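Local coordinates for putative peptidyl-arginine deiminase family protein (Campylobacter jejuni subsp. jejuni serotype O:2, PDB 6B10) that probably acts as an agmatine deiminase, hydrolysing agmatine to N-carbamoylputrescine on the route to putrescine, at residues E20-H28 and I40-V51; T86-D95 and H322-R333. All coordinates share one frame; numbering follows the deposited sequence. Where two conformers were deposited one is given.

Interaction 1: residues E20-H28 and I40-V51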
loop_
_atom_site.group_PDB
_atom_site.type_symbol
_atom_site.label_atom_id
_atom_site.label_comp_id
_atom_site.label_asym_id
_atom_site.label_seq_id
_atom_site.Cartn_x
_atom_site.Cartn_y
_atom_site.Cartn_z
ATOM N N GLU A 20 2.475 0.846 -14.791
ATOM C CA GLU A 20 1.859 0.114 -15.890
ATOM C C GLU A 20 0.529 -0.488 -15.428
ATOM O O GLU A 20 -0.467 -0.412 -16.142
ATOM C CB GLU A 20 2.805 -0.980 -16.401
ATOM C CG GLU A 20 2.428 -1.553 -17.761
ATOM C CD GLU A 20 2.736 -0.608 -18.907
ATOM O OE1 GLU A 20 3.911 -0.226 -19.068
ATOM O OE2 GLU A 20 1.803 -0.262 -19.659
ATOM N N TYR A 21 0.513 -1.070 -14.229
ATOM C CA TYR A 21 -0.697 -1.677 -13.674
ATOM C C TYR A 21 -0.915 -1.319 -12.212
ATOM O O TYR A 21 0.045 -1.132 -11.461
ATOM C CB TYR A 21 -0.593 -3.199 -13.717
ATOM C CG TYR A 21 -0.703 -3.842 -15.084
ATOM C CD1 TYR A 21 -1.944 -4.120 -15.646
ATOM C CD2 TYR A 21 0.436 -4.216 -15.792
ATOM C CE1 TYR A 21 -2.049 -4.736 -16.878
ATOM C CE2 TYR A 21 0.341 -4.826 -17.033
ATOM C CZ TYR A 21 -0.900 -5.085 -17.568
ATOM O OH TYR A 21 -0.994 -5.696 -18.797
ATOM N N LEU A 22 -2.185 -1.245 -11.815
ATOM C CA LEU A 22 -2.569 -1.491 -10.431
ATOM C C LEU A 22 -3.174 -2.897 -10.371
ATOM O O LEU A 22 -4.052 -3.253 -11.162
ATOM C CB LEU A 22 -3.569 -0.453 -9.910
ATOM C CG LEU A 22 -3.737 -0.429 -8.381
ATOM C CD1 LEU A 22 -2.502 0.127 -7.693
ATOM C CD2 LEU A 22 -4.952 0.382 -7.959
ATOM N N MET A 23 -2.698 -3.689 -9.424
ATOM C CA MET A 23 -3.087 -5.079 -9.333
ATOM C C MET A 23 -3.902 -5.321 -8.072
ATOM O O MET A 23 -3.554 -4.837 -6.998
ATOM C CB MET A 23 -1.842 -5.948 -9.342
ATOM C CG MET A 23 -0.942 -5.670 -10.539
ATOM S SD MET A 23 0.496 -6.744 -10.628
ATOM C CE MET A 23 1.287 -6.420 -9.057
ATOM N N LEU A 24 -4.997 -6.060 -8.220
ATOM C CA LEU A 24 -5.879 -6.396 -7.110
ATOM C C LEU A 24 -6.279 -7.871 -7.152
ATOM O O LEU A 24 -6.324 -8.492 -8.218
ATOM C CB LEU A 24 -7.142 -5.528 -7.150
ATOM C CG LEU A 24 -6.935 -4.008 -7.233
ATOM C CD1 LEU A 24 -7.015 -3.520 -8.668
ATOM C CD2 LEU A 24 -7.948 -3.254 -6.375
ATOM N N SER A 25 -6.571 -8.420 -5.980
ATOM C CA SER A 25 -7.079 -9.777 -5.858
ATOM C C SER A 25 -8.540 -9.721 -5.425
ATOM O O SER A 25 -8.842 -9.393 -4.280
ATOM C CB SER A 25 -6.251 -10.553 -4.841
ATOM O OG SER A 25 -6.752 -11.867 -4.683
ATOM N N LEU A 26 -9.444 -10.043 -6.349
ATOM C CA LEU A 26 -10.882 -9.966 -6.091
ATOM C C LEU A 26 -11.342 -10.801 -4.894
ATOM O O LEU A 26 -10.820 -11.894 -4.656
ATOM C CB LEU A 26 -11.677 -10.392 -7.326
ATOM C CG LEU A 26 -11.632 -9.449 -8.526
ATOM C CD1 LEU A 26 -12.420 -10.051 -9.676
ATOM C CD2 LEU A 26 -12.174 -8.066 -8.187
ATOM N N PRO A 27 -12.307 -10.272 -4.120
ATOM C CA PRO A 27 -12.991 -11.109 -3.140
ATOM C C PRO A 27 -13.917 -12.082 -3.853
ATOM O O PRO A 27 -14.532 -11.720 -4.852
ATOM C CB PRO A 27 -13.806 -10.107 -2.308
ATOM C CG PRO A 27 -13.273 -8.759 -2.650
ATOM C CD PRO A 27 -12.757 -8.872 -4.049
ATOM N N HIS A 28 -13.989 -13.310 -3.358
ATOM C CA HIS A 28 -14.886 -14.316 -3.923
ATOM C C HIS A 28 -15.609 -15.068 -2.817
ATOM O O HIS A 28 -15.196 -15.028 -1.653
ATOM C CB HIS A 28 -14.126 -15.292 -4.836
ATOM C CG HIS A 28 -12.852 -15.819 -4.249
ATOM N ND1 HIS A 28 -12.823 -16.678 -3.172
ATOM C CD2 HIS A 28 -11.560 -15.621 -4.605
ATOM C CE1 HIS A 28 -11.570 -16.978 -2.882
ATOM N NE2 HIS A 28 -10.783 -16.349 -3.737
ATOM N N ILE A 40 -18.789 -5.604 -0.824
ATOM C CA ILE A 40 -17.381 -5.336 -1.146
ATOM C C ILE A 40 -17.128 -5.306 -2.658
ATOM O O ILE A 40 -16.378 -4.461 -3.149
ATOM C CB ILE A 40 -16.420 -6.324 -0.434
ATOM C CG1 ILE A 40 -14.959 -5.871 -0.563
ATOM C CG2 ILE A 40 -16.570 -7.742 -0.969
ATOM C CD1 ILE A 40 -14.628 -4.584 0.166
ATOM N N LEU A 41 -17.772 -6.208 -3.396
ATOM C CA LEU A 41 -17.631 -6.226 -4.851
ATOM C C LEU A 41 -18.089 -4.913 -5.474
ATOM O O LEU A 41 -17.497 -4.442 -6.441
ATOM C CB LEU A 41 -18.379 -7.413 -5.480
ATOM C CG LEU A 41 -17.602 -8.720 -5.715
ATOM C CD1 LEU A 41 -16.301 -8.479 -6.472
ATOM C CD2 LEU A 41 -17.307 -9.453 -4.420
ATOM N N GLN A 42 -19.134 -4.315 -4.916
ATOM C CA GLN A 42 -19.597 -3.019 -5.394
ATOM C C GLN A 42 -18.559 -1.922 -5.111
ATOM O O GLN A 42 -18.336 -1.037 -5.944
ATOM C CB GLN A 42 -20.946 -2.658 -4.765
ATOM C CG GLN A 42 -21.509 -1.335 -5.251
ATOM C CD GLN A 42 -21.472 -1.221 -6.764
ATOM O OE1 GLN A 42 -22.007 -2.080 -7.470
ATOM N NE2 GLN A 42 -20.828 -0.170 -7.273
ATOM N N SER A 43 -17.942 -1.987 -3.933
ATOM C CA SER A 43 -16.832 -1.099 -3.589
ATOM C C SER A 43 -15.672 -1.258 -4.577
ATOM O O SER A 43 -15.164 -0.267 -5.112
ATOM C CB SER A 43 -16.343 -1.381 -2.169
ATOM O OG SER A 43 -17.409 -1.296 -1.239
ATOM N N TYR A 44 -15.272 -2.509 -4.818
ATOM C CA TYR A 44 -14.235 -2.827 -5.811
ATOM C C TYR A 44 -14.549 -2.254 -7.177
ATOM O O TYR A 44 -13.690 -1.637 -7.801
ATOM C CB TYR A 44 -14.044 -4.338 -5.945
ATOM C CG TYR A 44 -12.926 -4.879 -5.101
ATOM C CD1 TYR A 44 -13.112 -5.118 -3.755
ATOM C CD2 TYR A 44 -11.678 -5.139 -5.651
ATOM C CE1 TYR A 44 -12.090 -5.610 -2.967
ATOM C CE2 TYR A 44 -10.647 -5.630 -4.874
ATOM C CZ TYR A 44 -10.860 -5.865 -3.532
ATOM O OH TYR A 44 -9.847 -6.351 -2.745
ATOM N N LYS A 45 -15.779 -2.457 -7.639
ATOM C CA LYS A 45 -16.202 -1.950 -8.940
ATOM C C LYS A 45 -16.005 -0.444 -9.032
ATOM O O LYS A 45 -15.545 0.070 -10.052
ATOM C CB LYS A 45 -17.667 -2.309 -9.205
ATOM C CG LYS A 45 -18.161 -1.917 -10.589
ATOM N N GLU A 46 -16.357 0.259 -7.962
ATOM C CA GLU A 46 -16.196 1.705 -7.911
ATOM C C GLU A 46 -14.713 2.065 -7.954
ATOM O O GLU A 46 -14.298 2.925 -8.730
ATOM C CB GLU A 46 -16.838 2.269 -6.641
ATOM C CG GLU A 46 -17.078 3.771 -6.684
ATOM C CD GLU A 46 -17.923 4.193 -7.872
ATOM O OE1 GLU A 46 -18.949 3.527 -8.142
ATOM O OE2 GLU A 46 -17.558 5.185 -8.542
ATOM N N PHE A 47 -13.934 1.379 -7.128
ATOM C CA PHE A 47 -12.491 1.604 -7.018
ATOM C C PHE A 47 -11.808 1.340 -8.360
ATOM O O PHE A 47 -11.017 2.159 -8.839
ATOM C CB PHE A 47 -11.925 0.708 -5.900
ATOM C CG PHE A 47 -10.459 0.917 -5.589
ATOM C CD1 PHE A 47 -9.837 2.156 -5.745
ATOM C CD2 PHE A 47 -9.709 -0.134 -5.083
ATOM C CE1 PHE A 47 -8.493 2.320 -5.440
ATOM C CE2 PHE A 47 -8.368 0.026 -4.769
ATOM C CZ PHE A 47 -7.758 1.256 -4.953
ATOM N N VAL A 48 -12.161 0.214 -8.978
ATOM C CA VAL A 48 -11.625 -0.170 -10.282
ATOM C C VAL A 48 -12.007 0.845 -11.355
ATOM O O VAL A 48 -11.147 1.284 -12.127
ATOM C CB VAL A 48 -12.110 -1.575 -10.708
ATOM C CG1 VAL A 48 -11.682 -1.889 -12.135
ATOM C CG2 VAL A 48 -11.561 -2.637 -9.764
ATOM N N LYS A 49 -13.285 1.219 -11.400
ATOM C CA LYS A 49 -13.750 2.213 -12.376
ATOM C C LYS A 49 -12.946 3.515 -12.286
ATOM O O LYS A 49 -12.537 4.070 -13.306
ATOM C CB LYS A 49 -15.249 2.516 -12.201
ATOM C CG LYS A 49 -16.173 1.545 -12.924
ATOM C CD LYS A 49 -17.633 1.972 -12.846
ATOM N N VAL A 50 -12.730 3.995 -11.062
ATOM C CA VAL A 50 -11.964 5.221 -10.831
ATOM C C VAL A 50 -10.539 5.096 -11.376
ATOM O O VAL A 50 -10.096 5.931 -12.170
ATOM C CB VAL A 50 -11.936 5.586 -9.331
ATOM C CG1 VAL A 50 -10.896 6.657 -9.038
ATOM C CG2 VAL A 50 -13.312 6.072 -8.887
ATOM N N VAL A 51 -9.844 4.036 -10.970
ATOM C CA VAL A 51 -8.445 3.815 -11.364
ATOM C C VAL A 51 -8.286 3.654 -12.875
ATOM O O VAL A 51 -7.371 4.235 -13.475
ATOM C CB VAL A 51 -7.842 2.569 -10.685
ATOM C CG1 VAL A 51 -6.452 2.275 -11.237
ATOM C CG2 VAL A 51 -7.752 2.756 -9.180
#

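Interaction 2: residues T86-D95 and H322-R333. With K (potassium ion), chain E.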
loop_
_atom_site.group_PDB
_atom_site.type_symbol
_atom_site.label_atom_id
_atom_site.label_comp_id
_atom_site.label_asym_id
_atom_site.label_seq_id
_atom_site.Cartn_x
_atom_site.Cartn_y
_atom_site.Cartn_z
ATOM N N THR A 86 -7.288 -11.248 -0.204
ATOM C CA THR A 86 -7.436 -10.160 -1.173
ATOM C C THR A 86 -6.418 -9.028 -0.952
ATOM O O THR A 86 -6.263 -8.148 -1.798
ATOM C CB THR A 86 -8.850 -9.556 -1.118
ATOM O OG1 THR A 86 -9.110 -9.059 0.201
ATOM C CG2 THR A 86 -9.889 -10.601 -1.484
ATOM N N TRP A 87 -5.732 -9.049 0.186
ATOM C CA TRP A 87 -4.815 -7.976 0.538
ATOM C C TRP A 87 -3.483 -8.188 -0.165
ATOM O O TRP A 87 -2.514 -8.632 0.436
ATOM C CB TRP A 87 -4.645 -7.897 2.057
ATOM C CG TRP A 87 -5.957 -7.725 2.791
ATOM C CD1 TRP A 87 -6.517 -8.597 3.680
ATOM C CD2 TRP A 87 -6.876 -6.625 2.677
ATOM N NE1 TRP A 87 -7.717 -8.106 4.133
ATOM C CE2 TRP A 87 -7.962 -6.898 3.535
ATOM C CE3 TRP A 87 -6.885 -5.438 1.937
ATOM C CZ2 TRP A 87 -9.045 -6.027 3.675
ATOM C CZ3 TRP A 87 -7.965 -4.571 2.076
ATOM C CH2 TRP A 87 -9.029 -4.871 2.938
ATOM N N ILE A 88 -3.457 -7.864 -1.454
ATOM C CA ILE A 88 -2.289 -8.135 -2.298
ATOM C C ILE A 88 -1.057 -7.307 -1.901
ATOM O O ILE A 88 0.070 -7.749 -2.114
ATOM C CB ILE A 88 -2.619 -7.974 -3.805
ATOM C CG1 ILE A 88 -1.451 -8.463 -4.674
ATOM C CG2 ILE A 88 -2.955 -6.535 -4.159
ATOM C CD1 ILE A 88 -1.821 -8.689 -6.124
ATOM N N ARG A 89 -1.265 -6.123 -1.322
ATOM C CA ARG A 89 -0.163 -5.329 -0.765
ATOM C C ARG A 89 0.690 -6.143 0.231
ATOM O O ARG A 89 1.903 -5.945 0.320
ATOM C CB ARG A 89 -0.721 -4.063 -0.089
ATOM C CG ARG A 89 0.308 -3.090 0.498
ATOM C CD ARG A 89 1.042 -2.245 -0.534
ATOM N NE ARG A 89 0.143 -1.582 -1.479
ATOM C CZ ARG A 89 0.552 -0.832 -2.503
ATOM N NH1 ARG A 89 1.842 -0.609 -2.700
ATOM N NH2 ARG A 89 -0.337 -0.290 -3.327
ATOM N N ASP A 90 0.061 -7.044 0.983
ATOM C CA ASP A 90 0.794 -7.906 1.921
ATOM C C ASP A 90 1.798 -8.815 1.218
ATOM O O ASP A 90 2.946 -8.928 1.651
ATOM C CB ASP A 90 -0.160 -8.800 2.729
ATOM C CG ASP A 90 -0.930 -8.045 3.796
ATOM O OD1 ASP A 90 -0.383 -7.083 4.379
ATOM O OD2 ASP A 90 -2.083 -8.440 4.072
ATOM N N PHE A 91 1.359 -9.475 0.148
ATOM C CA PHE A 91 2.172 -10.522 -0.479
ATOM C C PHE A 91 2.659 -10.235 -1.904
ATOM O O PHE A 91 3.570 -10.911 -2.375
ATOM C CB PHE A 91 1.450 -11.885 -0.422
ATOM C CG PHE A 91 0.180 -11.941 -1.218
ATOM C CD1 PHE A 91 0.210 -12.187 -2.578
ATOM C CD2 PHE A 91 -1.051 -11.771 -0.596
ATOM C CE1 PHE A 91 -0.960 -12.244 -3.314
ATOM C CE2 PHE A 91 -2.225 -11.826 -1.324
ATOM C CZ PHE A 91 -2.180 -12.062 -2.687
ATOM N N GLY A 92 2.090 -9.245 -2.582
ATOM C CA GLY A 92 2.473 -8.938 -3.967
ATOM C C GLY A 92 3.953 -8.645 -4.176
ATOM O O GLY A 92 4.678 -8.320 -3.235
ATOM N N ALA A 93 4.399 -8.757 -5.422
ATOM C CA ALA A 93 5.796 -8.502 -5.768
ATOM C C ALA A 93 6.110 -7.007 -5.714
ATOM O O ALA A 93 5.286 -6.185 -6.121
ATOM C CB ALA A 93 6.096 -9.043 -7.155
ATOM N N ILE A 94 7.303 -6.667 -5.231
ATOM C CA ILE A 94 7.711 -5.267 -5.054
ATOM C C ILE A 94 8.830 -4.906 -6.031
ATOM O O ILE A 94 9.871 -5.551 -6.040
ATOM C CB ILE A 94 8.164 -5.005 -3.599
ATOM C CG1 ILE A 94 6.970 -5.096 -2.649
ATOM C CG2 ILE A 94 8.806 -3.631 -3.457
ATOM C CD1 ILE A 94 7.362 -5.291 -1.201
ATOM N N ASP A 95 8.610 -3.875 -6.844
ATOM C CA ASP A 95 9.607 -3.429 -7.821
ATOM C C ASP A 95 10.735 -2.625 -7.200
ATOM O O ASP A 95 10.505 -1.812 -6.306
ATOM C CB ASP A 95 8.965 -2.559 -8.913
ATOM C CG ASP A 95 8.118 -3.357 -9.888
ATOM O OD1 ASP A 95 8.363 -4.571 -10.064
ATOM O OD2 ASP A 95 7.207 -2.755 -10.497
ATOM N N HIS A 322 -5.159 1.044 0.018
ATOM C CA HIS A 322 -3.744 0.719 -0.239
ATOM C C HIS A 322 -3.450 -0.759 0.015
ATOM O O HIS A 322 -2.709 -1.379 -0.736
ATOM C CB HIS A 322 -2.816 1.588 0.624
ATOM C CG HIS A 322 -1.379 1.571 0.196
ATOM N ND1 HIS A 322 -0.379 1.028 0.972
ATOM C CD2 HIS A 322 -0.770 2.045 -0.918
ATOM C CE1 HIS A 322 0.782 1.159 0.355
ATOM N NE2 HIS A 322 0.573 1.773 -0.796
ATOM N N CYS A 323 -4.035 -1.311 1.077
ATOM C CA CYS A 323 -3.864 -2.728 1.428
ATOM C C CYS A 323 -4.392 -3.681 0.356
ATOM O O CYS A 323 -3.898 -4.794 0.212
ATOM C CB CYS A 323 -4.580 -3.047 2.753
ATOM S SG CYS A 323 -3.980 -2.141 4.197
ATOM N N SER A 324 -5.403 -3.246 -0.386
ATOM C CA SER A 324 -6.052 -4.091 -1.388
ATOM C C SER A 324 -5.416 -4.053 -2.782
ATOM O O SER A 324 -5.971 -4.624 -3.720
ATOM C CB SER A 324 -7.506 -3.664 -1.538
ATOM O OG SER A 324 -7.583 -2.543 -2.390
ATOM N N CYS A 325 -4.283 -3.378 -2.947
ATOM C CA CYS A 325 -3.699 -3.263 -4.272
ATOM C C CYS A 325 -2.184 -3.246 -4.246
ATOM O O CYS A 325 -1.563 -3.085 -3.193
ATOM C CB CYS A 325 -4.245 -2.026 -4.986
ATOM S SG CYS A 325 -3.832 -0.430 -4.230
ATOM N N GLN A 326 -1.592 -3.466 -5.410
ATOM C CA GLN A 326 -0.149 -3.382 -5.560
ATOM C C GLN A 326 0.170 -2.685 -6.878
ATOM O O GLN A 326 -0.533 -2.852 -7.874
ATOM C CB GLN A 326 0.477 -4.773 -5.498
ATOM C CG GLN A 326 1.999 -4.805 -5.593
ATOM C CD GLN A 326 2.688 -3.999 -4.502
ATOM O OE1 GLN A 326 2.712 -2.765 -4.548
ATOM N NE2 GLN A 326 3.258 -4.690 -3.521
ATOM N N ASN A 327 1.229 -1.892 -6.868
ATOM C CA ASN A 327 1.623 -1.132 -8.038
ATOM C C ASN A 327 2.699 -1.888 -8.797
ATOM O O ASN A 327 3.577 -2.496 -8.193
ATOM C CB ASN A 327 2.140 0.253 -7.613
ATOM C CG ASN A 327 1.217 0.932 -6.622
ATOM O OD1 ASN A 327 1.311 0.707 -5.413
ATOM N ND2 ASN A 327 0.301 1.746 -7.131
ATOM N N ARG A 328 2.614 -1.857 -10.121
ATOM C CA ARG A 328 3.658 -2.404 -10.982
ATOM C C ARG A 328 4.102 -1.257 -11.870
ATOM O O ARG A 328 3.303 -0.693 -12.617
ATOM C CB ARG A 328 3.133 -3.583 -11.807
ATOM C CG ARG A 328 4.124 -4.106 -12.841
ATOM C CD ARG A 328 3.678 -5.435 -13.437
ATOM N NE ARG A 328 4.390 -5.718 -14.688
ATOM C CZ ARG A 328 5.572 -6.328 -14.781
ATOM N NH1 ARG A 328 6.219 -6.750 -13.697
ATOM N NH2 ARG A 328 6.117 -6.518 -15.977
ATOM N N PHE A 329 5.374 -0.893 -11.763
ATOM C CA PHE A 329 5.848 0.345 -12.367
ATOM C C PHE A 329 6.218 0.172 -13.831
ATOM O O PHE A 329 6.453 -0.942 -14.295
ATOM C CB PHE A 329 6.986 0.943 -11.532
ATOM C CG PHE A 329 6.526 1.378 -10.175
ATOM C CD1 PHE A 329 6.031 2.657 -9.974
ATOM C CD2 PHE A 329 6.495 0.475 -9.118
ATOM C CE1 PHE A 329 5.551 3.047 -8.736
ATOM C CE2 PHE A 329 6.022 0.860 -7.875
ATOM C CZ PHE A 329 5.552 2.149 -7.685
ATOM N N LYS A 330 6.220 1.293 -14.543
ATOM C CA LYS A 330 6.506 1.336 -15.972
ATOM C C LYS A 330 8.000 1.546 -16.204
ATOM O O LYS A 330 8.635 2.350 -15.522
ATOM C CB LYS A 330 5.725 2.484 -16.619
ATOM C CG LYS A 330 5.787 2.540 -18.145
ATOM C CD LYS A 330 5.327 3.899 -18.646
ATOM C CE LYS A 330 5.480 4.048 -20.154
ATOM N NZ LYS A 330 4.374 3.400 -20.908
ATOM N N GLY A 331 8.553 0.825 -17.174
ATOM C CA GLY A 331 9.949 1.003 -17.572
ATOM C C GLY A 331 10.554 -0.245 -18.170
ATOM O O GLY A 331 9.886 -1.274 -18.297
ATOM N N LEU A 332 11.833 -0.151 -18.524
ATOM C CA LEU A 332 12.569 -1.272 -19.100
ATOM C C LEU A 332 12.634 -2.419 -18.112
ATOM O O LEU A 332 12.987 -2.227 -16.947
ATOM C CB LEU A 332 13.991 -0.852 -19.482
ATOM N N ARG A 333 12.267 -3.605 -18.579
ATOM C CA ARG A 333 12.380 -4.825 -17.802
ATOM C C ARG A 333 13.445 -5.710 -18.442
ATOM O O ARG A 333 14.039 -6.554 -17.778
ATOM C CB ARG A 333 11.042 -5.554 -17.784
ATOM C CG ARG A 333 9.920 -4.777 -17.117
ATOM C CD ARG A 333 9.848 -5.051 -15.624
ATOM N NE ARG A 333 8.865 -4.197 -14.958
ATOM C CZ ARG A 333 8.515 -4.293 -13.677
ATOM N NH1 ARG A 333 9.051 -5.219 -12.886
ATOM N NH2 ARG A 333 7.617 -3.454 -13.182
HETATM K K K E . 5.667 -12.371 -1.165
HETATM O O HOH W 1 -7.561 -6.910 -3.706
HETATM O O HOH W 2 5.474 -10.458 1.139
HETATM O O HOH W 3 4.400 -5.399 -8.622
HETATM O O HOH W 4 6.172 -5.838 -10.970
HETATM O O HOH W 5 6.066 -2.688 -6.683
#

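Interaction 1: residues E20-H28 and I40-V51
Strand 21-25 and helix 40-51 run almost exactly antiparallel, their short axes at 170° and 10.8 Å apart at closest approach; the nearest CA atoms pair Leu22 with Val51, Leu24 with Val48 and Pro27 with Leu41. At the loop end, the pyrrolidine ring of Pro27 lies over one face of the Tyr44 ring: its CD sits 3.6 Å from the centroid of the phenol ring, a CH-pi contact only 17° off the normal. The CG atom of Pro27 leans toward the rim, 3.4 Å from CE1 of Tyr44, and also meets Ile40 CG2 at 3.8 Å. Back along the strand, Leu24 places one branch between two aromatic side chains, CD2 lying 3.7 Å from Phe47 CE2 and 3.9 Å from Tyr44 CE2. Leu22 has CG anti to the backbone N (chi1 -165°) and extends CD2 to CG2 of Val51, 3.9 Å away, the two side chains crossing at about a right angle. Strand 56-61, parallel to 19-25, completes the beta-alpha-beta unit, its Val57 touching Leu24 and Val51. The helix is therefore held on the sheet by hydrophobic burial and close fit, with no hydrogen bond between the segments.

Interaction 2: residues T86-D95 and H322-R333
The guanidinium of Arg89 lies flat on the imidazole ring of His322, the centres 3.5 Å apart and the planes at 14°. Arg89 swings out opposite its own amide nitrogen (chi1 -178°), then bends at chi2 and chi3, which folds the side chain into the 322-327 segment. Its NE gives a hydrogen bond to His322 O at 3.0 Å, approaching from above the carbonyl plane. NH1 and NH2 both converge on Asn327 OD1, at 3.1 and 2.8 Å, holding that oxygen near the guanidinium plane. Gln326 covers the face opposite His322, and its OE1 accepts from Asn327 N, which steadies the amide there. Outside the pair, Asp209 hydrogen-bonds ND1 of His322 and Glu15 its NE2, and together they fix the rotation of the ring against Arg89.

At the other end, Arg333 holds Asp95 in a two-pronged, end-on salt bridge: NH1 reaches OD1 at 3.0 Å and NH2 reaches OD2 at 2.8 Å, both from above the carboxylate plane. OD2 also takes Phe329 N at 2.9 Å, a nearly straight bond of 172°. Glu135 is a second acidic partner of Arg333. Waters 3 and 5 tie Asn327 O to Ala93 O and Asp95 N.

Between these clusters Phe91 O and water 2 bind the potassium ion together with Asp106 and Phe107. The family belongs to the guanidine-modifying (pentein) fold, and here its C-terminal segment packs on residues 86-95 in the interior.

Overall arrangement
Both contacts are buried and meet at one sheet, where strand 19-25 is flanked by strand 326-329: Met23 N lies 2.8 Å from Gln326 O, and Glu20 with Tyr21 forms a classic beta bulge opposite Arg328. Interaction 1 is local, joining neighbouring elements of a beta-alpha-beta unit, and it is apolar. Interaction 2 lies nearer the centre of the chain and brings together segments more than 220 residues apart, using charged groups, amides and bridging waters. In this protein, then, largely apolar side chains seat the helix on its sheet, whereas a buried arginine, Arg89, and a more exposed one, Arg333, at the chain end, hold the segments through directed polar bonds.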